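Local coordinates for protein VIN1 (Oscarella pearsei, PDB 6BFI) that binds actin filaments as a sponge homolog of vinculin and may play a role in cell-cell adhesion, at residues A[230-233]-A[234-237]; A[471-474]-A[475-479]. All coordinates share one frame; numbering follows the deposited sequence.

In the fold
Interactions 1 and 2 are each a single turn-to-turn contact within one helix, 224-249 and 466-493 respectively, and their centres lie about 14 Å apart. They meet directly, since V234 CG2 of the first comes within 3.5 Å of Y471 OH of the second, and both helices also touch helix 185-215. Each pairs a tyrosine with the residue four positions on, but the chemistry differs. In 230-237 the tyrosine is partly exposed and its hydroxyl accepts a lysine hydrogen bond; in 471-479 the buried ring offers its face to a valine methyl. Both are partly buried; the exposed residue of the first is Q236, while the second carries charged R473 and E477 on its outer side.

Interaction 1. Residues A[230-233]-A[234-237]; sequences GRDY and VIQK
Y233 and K237 run side by side and point the same way, one helical turn apart. The lysine chain leaves anti to the backbone N and stays extended until a bend at chi3 (-74°) turns its end toward the tyrosine. K237 NZ then donates a hydrogen bond to Y233 OH at 3.0 Å, and K237 CE passes 3.8 Å from Y233 CZ, obliquely to the ring. A lysine suits this place because its chain is long enough to span the turn and bring CE and the ammonium up to the phenol end of the tyrosine. That hydroxyl is also hydrogen-bonded to D447, whose carboxylate makes a weak, long ion pair with K237, so the two side chains converge on an acid outside their own helix.

The pairing is an i to i+4 contact on helix 224-249 of the all-helical vinculin fold, and the main chain beneath it is regular: K237 N bonds to Y233 O at 2.9 Å, while V234 N bonds to G230 O. V234 takes another direction, crossing the tyrosine at about a right angle, with its CG2 4.1 Å from Y233 CD2. As a compact branched residue it fits a buried position against Q201 and L205 of helix 185-215.

On another flank R231 and I235 lie alongside each other, I235 CD1 resting 3.8 Å from R231 CG. The same methyl is 3.8 Å from D232 OD1. This oxygen forms a salt bridge with R231 NE at 3.0 Å, the nitrogen approaching from above the carboxylate plane, 39° out of it.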
ATOM      1  N   GLY A 230     -13.653 -14.625  24.753  1.00 48.01           N
ATOM      2  CA  GLY A 230     -12.286 -14.656  24.253  1.00 50.20           C
ATOM      3  C   GLY A 230     -12.047 -15.823  23.315  1.00 53.23           C
ATOM      4  O   GLY A 230     -11.567 -15.650  22.185  1.00 57.21           O
ATOM      5  N   ARG A 231     -12.399 -17.031  23.766  1.00 55.40           N
ATOM      6  CA  ARG A 231     -12.235 -18.218  22.933  1.00 51.85           C
ATOM      7  C   ARG A 231     -12.931 -18.050  21.586  1.00 48.14           C
ATOM      8  O   ARG A 231     -12.312 -18.222  20.530  1.00 43.08           O
ATOM      9  CB  ARG A 231     -12.774 -19.444  23.668  1.00 53.71           C
ATOM     10  CG  ARG A 231     -12.764 -20.716  22.842  1.00 54.57           C
ATOM     11  CD  ARG A 231     -13.684 -21.745  23.466  1.00 55.30           C
ATOM     12  NE  ARG A 231     -15.048 -21.235  23.568  1.00 54.29           N
ATOM     13  CZ  ARG A 231     -15.981 -21.745  24.364  1.00 59.29           C
ATOM     14  NH1 ARG A 231     -15.700 -22.783  25.142  1.00 62.25           N
ATOM     15  NH2 ARG A 231     -17.195 -21.211  24.386  1.00 62.27           N
ATOM     16  N   ASP A 232     -14.218 -17.694  21.606  1.00 50.97           N
ATOM     17  CA  ASP A 232     -14.972 -17.567  20.361  1.00 53.21           C
ATOM     18  C   ASP A 232     -14.444 -16.429  19.495  1.00 55.61           C
ATOM     19  O   ASP A 232     -14.593 -16.465  18.268  1.00 58.79           O
ATOM     20  CB  ASP A 232     -16.456 -17.363  20.661  1.00 56.39           C
ATOM     21  CG  ASP A 232     -17.053 -18.517  21.448  1.00 56.82           C
ATOM     22  OD1 ASP A 232     -16.433 -19.600  21.473  1.00 59.60           O
ATOM     23  OD2 ASP A 232     -18.141 -18.341  22.038  1.00 54.99           O
ATOM     24  N   TYR A 233     -13.834 -15.416  20.111  1.00 52.93           N
ATOM     25  CA  TYR A 233     -13.172 -14.373  19.339  1.00 49.02           C
ATOM     26  C   TYR A 233     -12.001 -14.948  18.558  1.00 48.95           C
ATOM     27  O   TYR A 233     -11.824 -14.640  17.371  1.00 49.42           O
ATOM     28  CB  TYR A 233     -12.707 -13.248  20.266  1.00 48.18           C
ATOM     29  CG  TYR A 233     -11.714 -12.295  19.634  1.00 49.16           C
ATOM     30  CD1 TYR A 233     -12.143 -11.234  18.848  1.00 50.19           C
ATOM     31  CD2 TYR A 233     -10.348 -12.454  19.830  1.00 47.40           C
ATOM     32  CE1 TYR A 233     -11.240 -10.362  18.270  1.00 50.56           C
ATOM     33  CE2 TYR A 233      -9.438 -11.588  19.259  1.00 44.39           C
ATOM     34  CZ  TYR A 233      -9.889 -10.543  18.478  1.00 49.25           C
ATOM     35  OH  TYR A 233      -8.985  -9.675  17.902  1.00 45.56           O
ATOM     36  N   VAL A 234     -11.189 -15.790  19.204  1.00 45.60           N
ATOM     37  CA  VAL A 234     -10.071 -16.394  18.484  1.00 45.88           C
ATOM     38  C   VAL A 234     -10.580 -17.352  17.411  1.00 48.33           C
ATOM     39  O   VAL A 234     -10.028 -17.420  16.303  1.00 48.83           O
ATOM     40  CB  VAL A 234      -9.113 -17.089  19.467  1.00 46.92           C
ATOM     41  CG1 VAL A 234      -7.928 -17.684  18.722  1.00 40.01           C
ATOM     42  CG2 VAL A 234      -8.638 -16.101  20.528  1.00 45.46           C
ATOM     43  N   ILE A 235     -11.649 -18.094  17.712  1.00 51.70           N
ATOM     44  CA  ILE A 235     -12.235 -18.990  16.719  1.00 49.26           C
ATOM     45  C   ILE A 235     -12.710 -18.202  15.506  1.00 47.84           C
ATOM     46  O   ILE A 235     -12.553 -18.642  14.361  1.00 46.85           O
ATOM     47  CB  ILE A 235     -13.381 -19.809  17.340  1.00 50.01           C
ATOM     48  CG1 ILE A 235     -12.873 -20.621  18.530  1.00 51.37           C
ATOM     49  CG2 ILE A 235     -14.005 -20.730  16.300  1.00 51.81           C
ATOM     50  CD1 ILE A 235     -13.960 -21.375  19.265  1.00 50.93           C
ATOM     51  N   GLN A 236     -13.300 -17.026  15.734  1.00 48.37           N
ATOM     52  CA  GLN A 236     -13.794 -16.228  14.617  1.00 51.22           C
ATOM     53  C   GLN A 236     -12.646 -15.613  13.826  1.00 47.22           C
ATOM     54  O   GLN A 236     -12.723 -15.511  12.599  1.00 43.46           O
ATOM     55  CB  GLN A 236     -14.751 -15.145  15.113  1.00 60.57           C
ATOM     56  CG  GLN A 236     -16.217 -15.422  14.800  1.00 71.20           C
ATOM     57  CD  GLN A 236     -16.504 -15.478  13.307  1.00 74.40           C
ATOM     58  OE1 GLN A 236     -15.749 -14.942  12.497  1.00 77.85           O
ATOM     59  NE2 GLN A 236     -17.601 -16.133  12.938  1.00 72.46           N
ATOM     60  N   LYS A 237     -11.577 -15.192  14.508  1.00 47.21           N
ATOM     61  CA  LYS A 237     -10.417 -14.676  13.788  1.00 50.00           C
ATOM     62  C   LYS A 237      -9.821 -15.749  12.880  1.00 53.07           C
ATOM     63  O   LYS A 237      -9.512 -15.489  11.708  1.00 53.46           O
ATOM     64  CB  LYS A 237      -9.373 -14.147  14.774  1.00 51.16           C
ATOM     65  CG  LYS A 237      -8.123 -13.608  14.095  1.00 58.39           C
ATOM     66  CD  LYS A 237      -7.174 -12.927  15.073  1.00 65.36           C
ATOM     67  CE  LYS A 237      -7.696 -11.571  15.523  1.00 70.22           C
ATOM     68  NZ  LYS A 237      -6.707 -10.846  16.377  1.00 70.98           N
TER

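Interaction 2. Residues A[471-474]-A[475-479]; sequences YLRT and VKEKW
A CH-pi contact within a single helix joins Y471 to V475, one turn further along helix 466-493 in the helical architecture of the vinculin family. The aromatic ring suits its buried place by presenting a broad, electron-rich pi face to a C-H of its own helix while packing against S207, S208 and V211 of helix 185-215. V475, short and branched, can put one methyl over that face and still touch V452 of helix 452-460.

The two side chains meet at a slant. With CG1 of V475 anti to the backbone N (chi1 177°), the other methyl, CG2, is turned back along the helix to the tyrosine. V475 CG2 sits 4.0 Å from the centroid of the Y471 ring, 22° off the ring normal and nearer the ring's margin than its middle, where CE2 of Y471 is its nearest ring atom at 3.7 Å. Beneath the pair, V475 N donates to Y471 O at 2.9 Å, the regular helical bond.

The next side chains answer to different surroundings. L472, a buried leucine, packs on A456 and V459 of helix 452-460. The long chain of K476 carries its ammonium to a salt bridge with E387 of helix 381-390, and T474 turns its hydroxyl back onto the carbonyl of D470, satisfying this polar group within the helix.

On the exposed side, R473 and E477 run side by side, but their charged groups do not meet: R473 NE is 5.4 Å from E477 OE2, so any attraction is probably modest. The guanidinium instead makes a weak, long ion pair with D470, while the glutamate chain lies along the arginine's backbone and stem, with R473 CG 4.0 Å from E477 OE2 and E477 CG 3.3 Å from R473 O.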
ATOM      1  N   TYR A 471      -3.186 -15.857  29.997  1.00 56.34           N
ATOM      2  CA  TYR A 471      -3.927 -15.470  28.803  1.00 54.62           C
ATOM      3  C   TYR A 471      -4.101 -13.959  28.730  1.00 54.25           C
ATOM      4  O   TYR A 471      -3.951 -13.363  27.655  1.00 51.26           O
ATOM      5  CB  TYR A 471      -5.284 -16.171  28.763  1.00 53.91           C
ATOM      6  CG  TYR A 471      -6.010 -15.962  27.453  1.00 57.12           C
ATOM      7  CD1 TYR A 471      -5.570 -16.580  26.291  1.00 58.24           C
ATOM      8  CD2 TYR A 471      -7.126 -15.141  27.377  1.00 53.88           C
ATOM      9  CE1 TYR A 471      -6.223 -16.389  25.089  1.00 66.36           C
ATOM     10  CE2 TYR A 471      -7.788 -14.945  26.182  1.00 59.00           C
ATOM     11  CZ  TYR A 471      -7.331 -15.569  25.039  1.00 67.24           C
ATOM     12  OH  TYR A 471      -7.983 -15.378  23.841  1.00 71.69           O
ATOM     13  N   LEU A 472      -4.413 -13.321  29.864  1.00 56.52           N
ATOM     14  CA  LEU A 472      -4.505 -11.864  29.890  1.00 54.78           C
ATOM     15  C   LEU A 472      -3.183 -11.225  29.494  1.00 60.51           C
ATOM     16  O   LEU A 472      -3.162 -10.238  28.748  1.00 59.17           O
ATOM     17  CB  LEU A 472      -4.937 -11.383  31.275  1.00 53.04           C
ATOM     18  CG  LEU A 472      -4.865  -9.872  31.531  1.00 51.86           C
ATOM     19  CD1 LEU A 472      -5.730  -9.102  30.539  1.00 50.14           C
ATOM     20  CD2 LEU A 472      -5.261  -9.537  32.962  1.00 50.32           C
ATOM     21  N   ARG A 473      -2.065 -11.773  29.979  1.00 67.31           N
ATOM     22  CA  ARG A 473      -0.766 -11.233  29.590  1.00 71.27           C
ATOM     23  C   ARG A 473      -0.523 -11.408  28.095  1.00 72.02           C
ATOM     24  O   ARG A 473       0.006 -10.505  27.433  1.00 76.30           O
ATOM     25  CB  ARG A 473       0.344 -11.900  30.401  1.00 77.65           C
ATOM     26  CG  ARG A 473       1.747 -11.484  29.993  1.00 83.40           C
ATOM     27  CD  ARG A 473       2.768 -11.949  31.014  1.00 93.62           C
ATOM     28  NE  ARG A 473       2.489 -13.306  31.478  1.00 99.09           N
ATOM     29  CZ  ARG A 473       3.217 -13.951  32.384  1.00103.99           C
ATOM     30  NH1 ARG A 473       4.275 -13.366  32.927  1.00109.04           N
ATOM     31  NH2 ARG A 473       2.886 -15.184  32.745  1.00103.73           N
ATOM     32  N   THR A 474      -0.917 -12.557  27.542  1.00 67.25           N
ATOM     33  CA  THR A 474      -0.732 -12.795  26.113  1.00 64.38           C
ATOM     34  C   THR A 474      -1.529 -11.796  25.280  1.00 55.34           C
ATOM     35  O   THR A 474      -1.007 -11.205  24.325  1.00 55.59           O
ATOM     36  CB  THR A 474      -1.137 -14.227  25.765  1.00 67.70           C
ATOM     37  OG1 THR A 474      -0.316 -15.150  26.492  1.00 72.40           O
ATOM     38  CG2 THR A 474      -0.967 -14.471  24.281  1.00 68.18           C
ATOM     39  N   VAL A 475      -2.805 -11.601  25.626  1.00 50.81           N
ATOM     40  CA  VAL A 475      -3.626 -10.624  24.916  1.00 48.99           C
ATOM     41  C   VAL A 475      -3.030  -9.231  25.058  1.00 50.83           C
ATOM     42  O   VAL A 475      -3.025  -8.438  24.106  1.00 52.18           O
ATOM     43  CB  VAL A 475      -5.079 -10.675  25.424  1.00 49.46           C
ATOM     44  CG1 VAL A 475      -5.919  -9.607  24.742  1.00 52.27           C
ATOM     45  CG2 VAL A 475      -5.673 -12.052  25.183  1.00 50.16           C
ATOM     46  N   LYS A 476      -2.499  -8.917  26.244  1.00 48.78           N
ATOM     47  CA  LYS A 476      -1.843  -7.631  26.449  1.00 49.49           C
ATOM     48  C   LYS A 476      -0.674  -7.451  25.489  1.00 51.17           C
ATOM     49  O   LYS A 476      -0.492  -6.371  24.918  1.00 50.43           O
ATOM     50  CB  LYS A 476      -1.367  -7.503  27.897  1.00 50.39           C
ATOM     51  CG  LYS A 476      -0.789  -6.136  28.237  1.00 49.84           C
ATOM     52  CD  LYS A 476      -0.232  -6.084  29.655  1.00 54.75           C
ATOM     53  CE  LYS A 476       1.056  -6.883  29.779  1.00 58.20           C
ATOM     54  NZ  LYS A 476       1.750  -6.630  31.075  1.00 60.93           N
ATOM     55  N   GLU A 477       0.127  -8.502  25.296  1.00 55.20           N
ATOM     56  CA  GLU A 477       1.266  -8.388  24.393  1.00 58.41           C
ATOM     57  C   GLU A 477       0.831  -8.317  22.933  1.00 60.05           C
ATOM     58  O   GLU A 477       1.519  -7.696  22.115  1.00 64.09           O
ATOM     59  CB  GLU A 477       2.231  -9.551  24.614  1.00 62.22           C
ATOM     60  CG  GLU A 477       2.847  -9.559  26.004  1.00 73.21           C
ATOM     61  CD  GLU A 477       3.667 -10.805  26.274  1.00 81.23           C
ATOM     62  OE1 GLU A 477       4.898 -10.685  26.457  1.00 88.59           O
ATOM     63  OE2 GLU A 477       3.078 -11.906  26.296  1.00 82.90           O
ATOM     64  N   LYS A 478      -0.297  -8.941  22.581  1.00 56.83           N
ATOM     65  CA  LYS A 478      -0.822  -8.764  21.230  1.00 53.70           C
ATOM     66  C   LYS A 478      -1.261  -7.324  20.998  1.00 49.95           C
ATOM     67  O   LYS A 478      -0.956  -6.734  19.950  1.00 51.28           O
ATOM     68  CB  LYS A 478      -1.983  -9.726  20.978  1.00 58.90           C
ATOM     69  CG  LYS A 478      -1.560 -11.179  20.895  1.00 63.44           C
ATOM     70  CD  LYS A 478      -0.542 -11.375  19.787  1.00 67.74           C
ATOM     71  CE  LYS A 478       0.202 -12.686  19.950  1.00 74.51           C
ATOM     72  NZ  LYS A 478       1.229 -12.868  18.889  1.00 78.41           N
ATOM     73  N   TRP A 479      -1.967  -6.739  21.970  1.00 45.56           N
ATOM     74  CA  TRP A 479      -2.375  -5.346  21.840  1.00 48.78           C
ATOM     75  C   TRP A 479      -1.163  -4.425  21.759  1.00 51.60           C
ATOM     76  O   TRP A 479      -1.137  -3.493  20.947  1.00 48.06           O
ATOM     77  CB  TRP A 479      -3.278  -4.941  23.004  1.00 47.22           C
ATOM     78  CG  TRP A 479      -3.862  -3.560  22.849  1.00 51.00           C
ATOM     79  CD1 TRP A 479      -5.103  -3.243  22.375  1.00 55.56           C
ATOM     80  CD2 TRP A 479      -3.222  -2.312  23.156  1.00 47.65           C
ATOM     81  NE1 TRP A 479      -5.276  -1.878  22.371  1.00 52.46           N
ATOM     82  CE2 TRP A 479      -4.136  -1.285  22.846  1.00 48.28           C
ATOM     83  CE3 TRP A 479      -1.967  -1.965  23.665  1.00 47.81           C
ATOM     84  CZ2 TRP A 479      -3.834   0.062  23.029  1.00 47.04           C
ATOM     85  CZ3 TRP A 479      -1.669  -0.628  23.841  1.00 49.73           C
ATOM     86  CH2 TRP A 479      -2.598   0.369  23.524  1.00 47.51           C
TER